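Local coordinates for G protein alpha subunit (Entamoeba histolytica, PDB 4FID) that probably acts as the GTP-binding and GTP-hydrolysing alpha subunit of a heterotrimeric G protein, relaying transmembrane signals, at residues S19-A22 / K23-I27; P88-V91 / G92-A96; F113-P116 / D117-Y121; T246-P249 / L250-F254; L273-K277 / L278-E282. All coordinates share one frame; numbering follows the deposited sequence.

Interaction 1: residues S19-A22 / K23-I27; sequences STIA and KQLKI. With GDP (guanosine-5'-diphosphate), chain C.
Ile21 and Leu25, one helical turn apart, owe their contact to chi1 angles of -57° and -67°, which place Ile21 CG2 opposite its own backbone N and Leu25 CG opposite its own carbonyl carbon. The two side chains then lie alongside each other and point the same way, with Ile21 CG2 4.2 Å from Leu25 CD1. Beneath them the helix is held by i to i+4 bonds, among them Leu25 N to Ile21 O at 3.0 Å and Lys23 N to Ser19 O at 3.1 Å. Lys23 leaves the helix with an extended chain and runs back along the preceding turn, bringing NZ to 3.8 Å from Ser19 OG; its ammonium makes a weak hydrogen bond to Thr146. The start of the segment turns to the nucleotide instead. Thr20 OG1 donates to GDP O1A at 2.9 Å, and the Thr20 amide makes a weak bond to this oxygen, so one residue holds the alpha phosphate through two groups. Ser19 N reaches GDP O3B at 3.0 Å, adding a backbone grip on the beta phosphate. Farther along, Ile315 of helix 312-332 packs against Ile21, Gln24 and Leu25, while Ile142 meets Thr20, Lys23 and Gln24. Phosphates seated on backbone amides at the start of a helix, just after Gly17 and Lys18, are the hallmark of the P-loop (Walker A) of GTPases.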
# COMPACT_ATOMS: atom_id res chain seq x y z
N SER A 19 -2.72 2.73 4.42
CA SER A 19 -3.11 4.14 4.28
C SER A 19 -3.83 4.37 2.94
O SER A 19 -4.75 5.18 2.85
CB SER A 19 -1.89 5.06 4.45
OG SER A 19 -1.79 6.01 3.39
N THR A 20 -3.43 3.63 1.92
CA THR A 20 -4.13 3.68 0.65
C THR A 20 -5.54 3.10 0.76
O THR A 20 -6.49 3.60 0.16
CB THR A 20 -3.39 2.89 -0.40
OG1 THR A 20 -2.05 3.39 -0.52
CG2 THR A 20 -4.14 3.01 -1.75
N ILE A 21 -5.68 2.03 1.53
CA ILE A 21 -7.00 1.49 1.77
C ILE A 21 -7.91 2.54 2.44
O ILE A 21 -9.07 2.68 2.08
CB ILE A 21 -6.92 0.26 2.67
CG1 ILE A 21 -6.01 -0.80 2.05
CG2 ILE A 21 -8.32 -0.25 2.99
CD1 ILE A 21 -6.61 -1.48 0.86
N ALA A 22 -7.37 3.27 3.41
CA ALA A 22 -8.15 4.26 4.16
C ALA A 22 -8.60 5.45 3.30
O ALA A 22 -9.72 5.94 3.45
CB ALA A 22 -7.36 4.75 5.36
N LYS A 23 -7.73 5.92 2.42
CA LYS A 23 -8.12 6.98 1.49
C LYS A 23 -9.17 6.45 0.51
O LYS A 23 -10.10 7.15 0.13
CB LYS A 23 -6.90 7.49 0.72
CG LYS A 23 -6.10 8.52 1.46
CD LYS A 23 -4.77 8.77 0.78
CE LYS A 23 -3.84 9.55 1.69
NZ LYS A 23 -2.41 9.20 1.43
N GLN A 24 -9.02 5.20 0.13
CA GLN A 24 -9.92 4.59 -0.83
C GLN A 24 -11.33 4.49 -0.28
O GLN A 24 -12.30 4.63 -1.02
CB GLN A 24 -9.39 3.21 -1.22
CG GLN A 24 -9.99 2.67 -2.49
CD GLN A 24 -9.58 3.46 -3.71
OE1 GLN A 24 -8.56 3.18 -4.34
NE2 GLN A 24 -10.40 4.45 -4.07
N LEU A 25 -11.46 4.25 1.02
CA LEU A 25 -12.77 4.11 1.65
C LEU A 25 -13.38 5.48 1.87
O LEU A 25 -14.61 5.63 1.82
CB LEU A 25 -12.68 3.37 2.99
CG LEU A 25 -12.28 1.89 2.91
CD1 LEU A 25 -11.95 1.35 4.30
CD2 LEU A 25 -13.37 1.08 2.25
N LYS A 26 -12.54 6.48 2.13
CA LYS A 26 -13.06 7.84 2.21
C LYS A 26 -13.58 8.28 0.84
O LYS A 26 -14.62 8.94 0.77
CB LYS A 26 -12.03 8.84 2.74
CG LYS A 26 -12.66 10.02 3.47
CD LYS A 26 -11.68 11.18 3.72
CE LYS A 26 -12.38 12.36 4.42
NZ LYS A 26 -11.61 13.64 4.44
N ILE A 27 -12.88 7.91 -0.24
CA ILE A 27 -13.36 8.24 -1.58
C ILE A 27 -14.68 7.52 -1.87
O ILE A 27 -15.62 8.12 -2.37
CB ILE A 27 -12.37 7.88 -2.74
CG1 ILE A 27 -11.01 8.59 -2.63
CG2 ILE A 27 -12.99 8.27 -4.05
CD1 ILE A 27 -11.15 10.03 -2.38
PB GDP C . 1.14 2.83 5.06
O1B GDP C . 0.88 4.29 5.31
O2B GDP C . 2.42 2.43 5.75
O3B GDP C . -0.02 2.06 5.65
O3A GDP C . 1.29 2.48 3.48
PA GDP C . 0.84 3.48 2.27
O1A GDP C . -0.66 3.49 2.08
O2A GDP C . 1.35 4.89 2.50
O5' GDP C . 1.59 2.86 0.97
C5' GDP C . 2.49 3.67 0.22
C4' GDP C . 2.50 3.32 -1.28
O4' GDP C . 1.99 2.00 -1.54
C3' GDP C . 1.67 4.30 -2.12
O3' GDP C . 2.50 4.87 -3.15
C2' GDP C . 0.54 3.46 -2.69
O2' GDP C . 0.15 3.93 -4.00
C1' GDP C . 1.13 2.05 -2.68
N9 GDP C . 0.09 0.98 -2.65
C8 GDP C . -0.73 0.63 -1.64
N7 GDP C . -1.54 -0.40 -1.99
C5 GDP C . -1.24 -0.74 -3.25
C6 GDP C . -1.71 -1.75 -4.25
O6 GDP C . -2.61 -2.55 -3.97
N1 GDP C . -1.14 -1.76 -5.46
C2 GDP C . -0.15 -0.91 -5.79
N2 GDP C . 0.39 -0.99 -7.03
N3 GDP C . 0.34 0.03 -4.94
C4 GDP C . -0.16 0.16 -3.68

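Interaction 2: residues P88-V91 / G92-A96; sequences PELV and GDVEA
Glu89 meets Asp93 through the backbone: its carbonyl accepts the Asp93 amide at 3.2 Å from N to O, the first of three successive i to i+4 bonds. Leu90 comes next. Its O takes Val94 N at 3.1 Å, with an N-H...O angle of 167°, a nearly straight bond that also lies close to the line of the carbonyl. On the same turn both Leu90 methyls pack on Val94, CD1 and CD2 each 3.9 Å from Val94 CG2, and the two side chains cross at a slant. Val91 closes the series, accepting Glu95 N at 3.2 Å from O. Its side chain runs beside that of Glu95, so that CG1 lies 3.9 Å from Glu95 OE2. Asp93 has CG lodged between its backbone N and carbonyl carbon (chi1 61°), which turns the carboxylate back toward Glu89 and Leu90. There OD2 accepts a hydrogen bond from Ser73 OG and a weak one from Lys72 N, tying in the preceding loop. Val126 of helix 126-129 lies against Val94 and Glu95. Far from the nucleotide, these bonds belong to the N-terminal part of the helix 90-99 region, in the all-helical domain that distinguishes G-alpha subunits from small Ras-like GTPases.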
# COMPACT_ATOMS: atom_id res chain seq x y z
N PRO A 88 11.28 24.62 -17.50
CA PRO A 88 10.47 24.32 -18.69
C PRO A 88 10.82 22.98 -19.34
O PRO A 88 9.95 22.33 -19.93
CB PRO A 88 10.77 25.48 -19.64
CG PRO A 88 11.98 26.18 -19.06
CD PRO A 88 11.94 25.93 -17.59
N GLU A 89 12.08 22.58 -19.22
CA GLU A 89 12.56 21.35 -19.84
C GLU A 89 12.36 20.08 -19.01
O GLU A 89 12.62 18.97 -19.48
CB GLU A 89 14.03 21.51 -20.19
CG GLU A 89 14.73 22.51 -19.31
CD GLU A 89 15.32 23.64 -20.10
OE1 GLU A 89 16.54 23.59 -20.36
OE2 GLU A 89 14.56 24.57 -20.47
N LEU A 90 11.88 20.24 -17.78
CA LEU A 90 11.68 19.08 -16.92
C LEU A 90 10.71 18.10 -17.57
O LEU A 90 11.07 16.95 -17.80
CB LEU A 90 11.20 19.50 -15.52
CG LEU A 90 11.12 18.42 -14.44
CD1 LEU A 90 9.76 17.72 -14.48
CD2 LEU A 90 12.25 17.41 -14.59
N VAL A 91 9.50 18.54 -17.88
CA VAL A 91 8.53 17.67 -18.54
C VAL A 91 9.16 16.87 -19.69
O VAL A 91 9.02 15.65 -19.77
CB VAL A 91 7.37 18.47 -19.11
CG1 VAL A 91 6.31 17.53 -19.62
CG2 VAL A 91 6.81 19.38 -18.05
N GLY A 92 9.86 17.58 -20.57
CA GLY A 92 10.32 16.98 -21.80
C GLY A 92 11.27 15.84 -21.55
O GLY A 92 11.16 14.79 -22.17
N ASP A 93 12.21 16.02 -20.64
CA ASP A 93 13.20 14.97 -20.47
C ASP A 93 12.77 13.86 -19.52
O ASP A 93 13.32 12.76 -19.56
CB ASP A 93 14.62 15.51 -20.24
CG ASP A 93 14.75 16.34 -19.02
OD1 ASP A 93 13.70 16.58 -18.37
OD2 ASP A 93 15.90 16.72 -18.70
N VAL A 94 11.76 14.11 -18.69
CA VAL A 94 11.09 13.01 -18.02
C VAL A 94 10.50 12.03 -19.05
O VAL A 94 10.64 10.82 -18.90
CB VAL A 94 10.00 13.48 -17.01
CG1 VAL A 94 9.11 12.31 -16.60
CG2 VAL A 94 10.65 14.12 -15.79
N GLU A 95 9.86 12.55 -20.10
CA GLU A 95 9.23 11.68 -21.11
C GLU A 95 10.25 10.93 -21.96
O GLU A 95 10.06 9.75 -22.27
CB GLU A 95 8.34 12.48 -22.05
CG GLU A 95 7.07 12.97 -21.45
CD GLU A 95 6.56 14.17 -22.20
OE1 GLU A 95 7.35 14.75 -22.98
OE2 GLU A 95 5.39 14.54 -22.01
N ALA A 96 11.31 11.62 -22.37
CA ALA A 96 12.42 10.99 -23.08
C ALA A 96 13.12 9.96 -22.20
O ALA A 96 13.38 8.84 -22.64
CB ALA A 96 13.42 12.05 -23.55
O HOH W 1 10.07 20.29 -21.23

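Interaction 3: residues F113-P116 / D117-Y121; sequences FQLP and DCAKY. With GDP (guanosine-5'-diphosphate), chain C.
Pro116 O receives the amide of Ala119 at 3.2 Å from N to O, the hydrogen bond that closes the chain on itself here. The N-H points fairly well at the oxygen, but the donor stands above the carbonyl plane, 48° out of it, as happens in an i to i+3 turn. Ala119 CB follows its amide toward the preceding residues and meets Leu115, whose CD2 comes to 3.7 Å from it; with CG opposite its backbone N (chi1 -172°), Leu115 lays this methyl branch over the start of the helix. On the pyrrolidine, Pro116 CB lies 4.0 Å from Cys118 SG, so sulfur and ring pack across the bend. The four residues Pro116 to Ala119 form a type I beta turn that leads into helix 119-124 of the all-helical domain, and the turn faces the cleft in which the nucleotide is held between that domain and the Ras-like one. Two of its residues line the pocket without bonding the ligand: Asp117 OD1 is 3.9 Å from GDP O4', and Cys118 CB is 4.0 Å from GDP O3'. The Asp117 carboxylate makes a salt bridge with Lys237, which lies in the sequence Asn-Lys-Met-Asp of the guanine-binding motif, and thereby bridges the two domains. Arg145 adds a long, weak ion pair to OD1 and also packs on Pro116 and Cys118.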
# COMPACT_ATOMS: atom_id res chain seq x y z
N PHE A 113 16.49 -2.29 -6.14
CA PHE A 113 16.98 -1.17 -5.38
C PHE A 113 15.65 -0.78 -4.80
O PHE A 113 14.71 -1.57 -4.89
CB PHE A 113 17.55 -0.08 -6.28
CG PHE A 113 16.88 0.02 -7.61
CD1 PHE A 113 15.84 0.91 -7.81
CD2 PHE A 113 17.27 -0.78 -8.66
CE1 PHE A 113 15.21 1.00 -9.02
CE2 PHE A 113 16.65 -0.70 -9.88
CZ PHE A 113 15.62 0.19 -10.06
N GLN A 114 15.53 0.40 -4.21
CA GLN A 114 14.27 0.77 -3.58
C GLN A 114 13.60 1.86 -4.38
O GLN A 114 13.92 3.03 -4.23
CB GLN A 114 14.50 1.22 -2.13
CG GLN A 114 14.97 0.09 -1.20
CD GLN A 114 13.88 -0.92 -0.89
OE1 GLN A 114 12.76 -0.56 -0.51
NE2 GLN A 114 14.20 -2.21 -1.03
N LEU A 115 12.67 1.45 -5.24
CA LEU A 115 11.90 2.40 -6.02
C LEU A 115 10.44 2.44 -5.55
O LEU A 115 9.73 1.43 -5.60
CB LEU A 115 11.96 2.02 -7.50
CG LEU A 115 11.35 3.05 -8.45
CD1 LEU A 115 12.27 4.25 -8.52
CD2 LEU A 115 11.11 2.44 -9.83
N PRO A 116 9.98 3.61 -5.11
CA PRO A 116 8.58 3.74 -4.67
C PRO A 116 7.60 3.18 -5.72
O PRO A 116 7.81 3.34 -6.91
CB PRO A 116 8.41 5.26 -4.51
CG PRO A 116 9.81 5.78 -4.27
CD PRO A 116 10.71 4.89 -5.08
N ASP A 117 6.54 2.52 -5.26
CA ASP A 117 5.53 1.93 -6.15
C ASP A 117 4.92 2.93 -7.14
O ASP A 117 4.43 2.54 -8.21
CB ASP A 117 4.39 1.30 -5.33
CG ASP A 117 4.85 0.11 -4.47
OD1 ASP A 117 4.00 -0.47 -3.75
OD2 ASP A 117 6.05 -0.25 -4.51
N CYS A 118 4.92 4.21 -6.77
CA CYS A 118 4.18 5.20 -7.53
C CYS A 118 4.96 5.73 -8.75
O CYS A 118 4.46 6.61 -9.47
CB CYS A 118 3.80 6.36 -6.62
SG CYS A 118 5.23 7.22 -5.95
N ALA A 119 6.17 5.21 -8.97
CA ALA A 119 7.08 5.77 -9.96
C ALA A 119 6.48 5.85 -11.36
O ALA A 119 6.35 6.95 -11.93
CB ALA A 119 8.40 5.01 -9.98
N LYS A 120 6.13 4.70 -11.92
CA LYS A 120 5.52 4.63 -13.25
C LYS A 120 4.29 5.53 -13.37
O LYS A 120 4.13 6.24 -14.37
CB LYS A 120 5.15 3.19 -13.59
CG LYS A 120 4.32 3.05 -14.87
CD LYS A 120 4.32 1.60 -15.34
CE LYS A 120 3.36 1.37 -16.50
NZ LYS A 120 3.37 -0.06 -16.96
N TYR A 121 3.42 5.51 -12.36
CA TYR A 121 2.25 6.38 -12.40
C TYR A 121 2.67 7.83 -12.53
O TYR A 121 2.14 8.55 -13.36
CB TYR A 121 1.34 6.18 -11.18
CG TYR A 121 0.14 7.10 -11.11
CD1 TYR A 121 -1.11 6.69 -11.59
CD2 TYR A 121 0.23 8.37 -10.54
CE1 TYR A 121 -2.22 7.52 -11.51
CE2 TYR A 121 -0.88 9.22 -10.46
CZ TYR A 121 -2.10 8.78 -10.95
OH TYR A 121 -3.22 9.60 -10.87
PB GDP C . 1.14 2.83 5.06
O1B GDP C . 0.88 4.29 5.31
O2B GDP C . 2.42 2.43 5.75
O3B GDP C . -0.02 2.06 5.65
O3A GDP C . 1.29 2.48 3.48
PA GDP C . 0.84 3.48 2.27
O1A GDP C . -0.66 3.49 2.08
O2A GDP C . 1.35 4.89 2.50
O5' GDP C . 1.59 2.86 0.97
C5' GDP C . 2.49 3.67 0.22
C4' GDP C . 2.50 3.32 -1.28
O4' GDP C . 1.99 2.00 -1.54
C3' GDP C . 1.67 4.30 -2.12
O3' GDP C . 2.50 4.87 -3.15
C2' GDP C . 0.54 3.46 -2.69
O2' GDP C . 0.15 3.93 -4.00
C1' GDP C . 1.13 2.05 -2.68
N9 GDP C . 0.09 0.98 -2.65
C8 GDP C . -0.73 0.63 -1.64
N7 GDP C . -1.54 -0.40 -1.99
C5 GDP C . -1.24 -0.74 -3.25
C6 GDP C . -1.71 -1.75 -4.25
O6 GDP C . -2.61 -2.55 -3.97
N1 GDP C . -1.14 -1.76 -5.46
C2 GDP C . -0.15 -0.91 -5.79
N2 GDP C . 0.39 -0.99 -7.03
N3 GDP C . 0.34 0.03 -4.94
C4 GDP C . -0.16 0.16 -3.68

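Interaction 4: residues T246-P249 / L250-F254; sequences TKVP and LNTIF
Pro249, extended at psi 144°, passes into the short 3-10 segment 250-252, whose first closure is the bond from Thr252 N to Pro249 O at 3.0 Å. One residue grips that carbonyl twice, because Thr252 OG1 donates to Pro249 O as well, at 2.6 Å. The two donors approach differently: the amide comes from above the carbonyl plane, whereas the hydroxyl lies almost straight out from the oxygen. What brings the hydroxyl there is a chi1 of 64°, which sets OG1 between the threonine's own N and carbonyl carbon. The same rotation leaves the methyl facing the proline, and Thr252 CG2 rests 3.6 Å from Pro249 CG. Val248 reaches the turn more loosely, its CG1 3.8 Å from Thr252 OG1, with the two side chains nearly perpendicular. Asn251 OD1 lies 3.9 Å from Pro249 CB. Farther on, Leu250 O accepts both Ile253 N and Phe254 N, which keeps the backbone coiled beyond the threonine. The turn lies largely at the surface, linking the end of helix 238-247 to the chain that leads to helix 263-275: Tyr197 bonds Val248 O, Leu250 packs on Tyr257, and the ring of Phe254 makes an edge-to-face contact with Tyr269 of helix 263-275.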
# COMPACT_ATOMS: atom_id res chain seq x y z
N THR A 246 7.50 -13.16 -11.31
CA THR A 246 8.15 -13.55 -12.57
C THR A 246 9.62 -13.13 -12.64
O THR A 246 10.37 -13.68 -13.43
CB THR A 246 7.40 -12.97 -13.79
OG1 THR A 246 7.60 -11.55 -13.85
CG2 THR A 246 5.91 -13.27 -13.68
N LYS A 247 10.02 -12.17 -11.82
CA LYS A 247 11.43 -11.77 -11.73
C LYS A 247 12.13 -12.36 -10.49
O LYS A 247 13.32 -12.69 -10.52
CB LYS A 247 11.56 -10.24 -11.71
CG LYS A 247 10.65 -9.47 -12.66
CD LYS A 247 10.55 -7.98 -12.25
CE LYS A 247 9.56 -7.17 -13.09
NZ LYS A 247 9.41 -5.76 -12.59
N VAL A 248 11.40 -12.48 -9.38
CA VAL A 248 11.94 -13.11 -8.18
C VAL A 248 11.08 -14.29 -7.74
O VAL A 248 10.23 -14.15 -6.88
CB VAL A 248 12.01 -12.12 -7.00
CG1 VAL A 248 12.80 -12.73 -5.84
CG2 VAL A 248 12.61 -10.79 -7.43
N PRO A 249 11.29 -15.47 -8.34
CA PRO A 249 10.43 -16.61 -8.00
C PRO A 249 10.41 -16.93 -6.50
O PRO A 249 11.43 -16.78 -5.82
CB PRO A 249 11.04 -17.77 -8.81
CG PRO A 249 12.35 -17.28 -9.31
CD PRO A 249 12.27 -15.79 -9.39
N LEU A 250 9.24 -17.35 -6.01
CA LEU A 250 9.01 -17.58 -4.59
C LEU A 250 9.95 -18.63 -4.01
O LEU A 250 10.29 -18.57 -2.83
CB LEU A 250 7.54 -17.98 -4.31
CG LEU A 250 7.02 -18.08 -2.85
CD1 LEU A 250 7.45 -16.89 -1.97
CD2 LEU A 250 5.52 -18.22 -2.80
N ASN A 251 10.37 -19.60 -4.82
CA ASN A 251 11.22 -20.66 -4.27
C ASN A 251 12.68 -20.26 -4.17
O ASN A 251 13.50 -21.07 -3.75
CB ASN A 251 11.08 -21.99 -5.01
CG ASN A 251 11.58 -21.93 -6.45
OD1 ASN A 251 12.26 -20.98 -6.87
ND2 ASN A 251 11.24 -22.95 -7.23
N THR A 252 12.99 -19.02 -4.53
CA THR A 252 14.32 -18.49 -4.25
C THR A 252 14.36 -17.94 -2.82
O THR A 252 15.42 -17.59 -2.29
CB THR A 252 14.75 -17.39 -5.27
OG1 THR A 252 13.87 -16.27 -5.16
CG2 THR A 252 14.72 -17.91 -6.69
N ILE A 253 13.19 -17.87 -2.19
CA ILE A 253 13.08 -17.33 -0.86
C ILE A 253 12.64 -18.44 0.08
O ILE A 253 13.14 -18.55 1.20
CB ILE A 253 12.06 -16.18 -0.83
CG1 ILE A 253 12.45 -15.10 -1.86
CG2 ILE A 253 11.96 -15.60 0.59
CD1 ILE A 253 13.76 -14.32 -1.52
N PHE A 254 11.69 -19.25 -0.37
CA PHE A 254 11.28 -20.49 0.30
C PHE A 254 11.51 -21.69 -0.62
O PHE A 254 10.60 -22.09 -1.35
CB PHE A 254 9.79 -20.44 0.65
CG PHE A 254 9.48 -19.49 1.76
CD1 PHE A 254 9.04 -18.19 1.47
CD2 PHE A 254 9.61 -19.89 3.09
CE1 PHE A 254 8.75 -17.29 2.50
CE2 PHE A 254 9.32 -19.01 4.12
CZ PHE A 254 8.89 -17.70 3.82

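Interaction 5: residues L273-K277 / L278-E282; sequences LFTGK and LQTEE
Thr275 and Thr280 reach toward each other, methyl to side-chain tip, across a type II' beta turn that carries the chain from helix 263-275 into strand 279-282. Thr280 CG2 sits 3.6 Å from Thr275 CB and 3.8 Å from Thr275 CG2. The turn itself is closed by Leu278 N donating to Thr275 O at 2.9 Å. The leucine side chain lies just beyond the oxygen, CG and CB both close to Thr275 O. At the corner Gly276 takes a positive phi of 46°, readily open to a residue without a side chain, and ends the helix. A water lies against one face of the turn: Thr275 OG1 donates to it at 2.9 Å, and it donates in turn to Leu278 O at 3.1 Å. Beyond this shell, Gln271 makes a weak bond to Thr275 OG1, and Lys218 of helix 209-222 bonds Phe274 O. Leu278 touches Met221 of helix 209-222 and Val302 of strand 301-307. Strand 279-282 is an outermost strand of the central sheet, running parallel to strand 301-307 and bonded to it through the backbones of Gln279 and Glu281. The Thr280 side chain also touches Val302, and its CG2 lies 3.6 Å from Thr275 OG1.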
# COMPACT_ATOMS: atom_id res chain seq x y z
N LEU A 273 1.47 -18.81 6.23
CA LEU A 273 2.55 -18.46 7.18
C LEU A 273 2.11 -17.50 8.27
O LEU A 273 2.65 -17.55 9.36
CB LEU A 273 3.76 -17.87 6.46
CG LEU A 273 4.50 -18.77 5.48
CD1 LEU A 273 5.63 -18.00 4.82
CD2 LEU A 273 5.02 -20.01 6.18
N PHE A 274 1.16 -16.61 7.98
CA PHE A 274 0.56 -15.73 8.98
C PHE A 274 -0.42 -16.46 9.90
O PHE A 274 -0.52 -16.14 11.07
CB PHE A 274 -0.21 -14.59 8.30
CG PHE A 274 0.65 -13.52 7.70
CD1 PHE A 274 1.18 -13.68 6.43
CD2 PHE A 274 0.91 -12.34 8.39
CE1 PHE A 274 1.98 -12.69 5.87
CE2 PHE A 274 1.71 -11.34 7.84
CZ PHE A 274 2.24 -11.50 6.59
N THR A 275 -1.18 -17.41 9.36
CA THR A 275 -2.31 -17.94 10.11
C THR A 275 -2.11 -19.30 10.82
O THR A 275 -2.92 -19.68 11.67
CB THR A 275 -3.63 -17.92 9.26
OG1 THR A 275 -3.50 -18.76 8.11
CG2 THR A 275 -3.92 -16.53 8.80
N GLY A 276 -1.03 -20.01 10.50
CA GLY A 276 -0.72 -21.27 11.18
C GLY A 276 -1.91 -22.20 11.32
O GLY A 276 -2.58 -22.52 10.33
N LYS A 277 -2.20 -22.62 12.55
CA LYS A 277 -3.30 -23.55 12.83
C LYS A 277 -4.68 -22.90 13.00
O LYS A 277 -5.67 -23.60 13.21
CB LYS A 277 -3.02 -24.35 14.11
CG LYS A 277 -1.66 -24.99 14.19
CD LYS A 277 -1.65 -26.12 15.21
CE LYS A 277 -2.50 -27.30 14.74
NZ LYS A 277 -2.57 -28.42 15.74
N LEU A 278 -4.76 -21.57 12.96
CA LEU A 278 -6.06 -20.90 13.10
C LEU A 278 -7.04 -21.37 12.03
O LEU A 278 -6.64 -21.69 10.92
CB LEU A 278 -5.90 -19.38 13.03
CG LEU A 278 -4.95 -18.73 14.04
CD1 LEU A 278 -4.80 -17.21 13.77
CD2 LEU A 278 -5.42 -18.96 15.45
N GLN A 279 -8.32 -21.40 12.35
CA GLN A 279 -9.33 -21.64 11.31
C GLN A 279 -9.39 -20.38 10.46
O GLN A 279 -9.35 -19.27 10.98
CB GLN A 279 -10.70 -21.94 11.93
CG GLN A 279 -10.83 -23.32 12.59
CD GLN A 279 -11.87 -23.36 13.72
OE1 GLN A 279 -12.75 -22.49 13.81
NE2 GLN A 279 -11.77 -24.37 14.59
N THR A 280 -9.45 -20.54 9.14
CA THR A 280 -9.49 -19.37 8.26
C THR A 280 -10.55 -19.50 7.19
O THR A 280 -11.01 -20.58 6.88
CB THR A 280 -8.12 -19.08 7.58
OG1 THR A 280 -7.69 -20.22 6.83
CG2 THR A 280 -7.06 -18.72 8.60
N GLU A 281 -10.92 -18.37 6.61
CA GLU A 281 -11.95 -18.34 5.59
C GLU A 281 -11.66 -17.23 4.58
O GLU A 281 -11.54 -16.07 4.95
CB GLU A 281 -13.31 -18.13 6.25
CG GLU A 281 -14.48 -18.03 5.28
CD GLU A 281 -15.81 -18.15 6.00
OE1 GLU A 281 -16.79 -17.50 5.56
OE2 GLU A 281 -15.86 -18.89 7.01
N GLU A 282 -11.53 -17.59 3.31
CA GLU A 282 -11.43 -16.58 2.27
C GLU A 282 -12.82 -16.03 1.99
O GLU A 282 -13.75 -16.78 1.77
CB GLU A 282 -10.82 -17.14 0.99
CG GLU A 282 -10.72 -16.09 -0.12
CD GLU A 282 -9.65 -16.43 -1.14
OE1 GLU A 282 -8.93 -17.43 -0.94
OE2 GLU A 282 -9.52 -15.69 -2.14
O HOH W 2 -4.27 -21.37 9.00

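How the interactions relate
From the N terminus, the five contacts follow one another in series; each is closed within a few residues, and none nests in or crosses another. Interaction 1 lies in helix 18-28, which follows strand 6-12 of the Ras-like core, beside the phosphates. The chain then enters the all-helical domain, where interaction 2 lies in the region of helix 90-99, far from the nucleotide, and interaction 3 returns to the cleft. Interactions 1 and 3 both border GDP, from different domains, with nearest atoms about 8 Å apart. Back in the Ras-like part, interaction 4 turns the chain after helix 238-247, and interaction 5 leads helix 263-275 into an edge strand. These last two touch, Phe254 CZ packing 3.4 Å from Leu273 CD1.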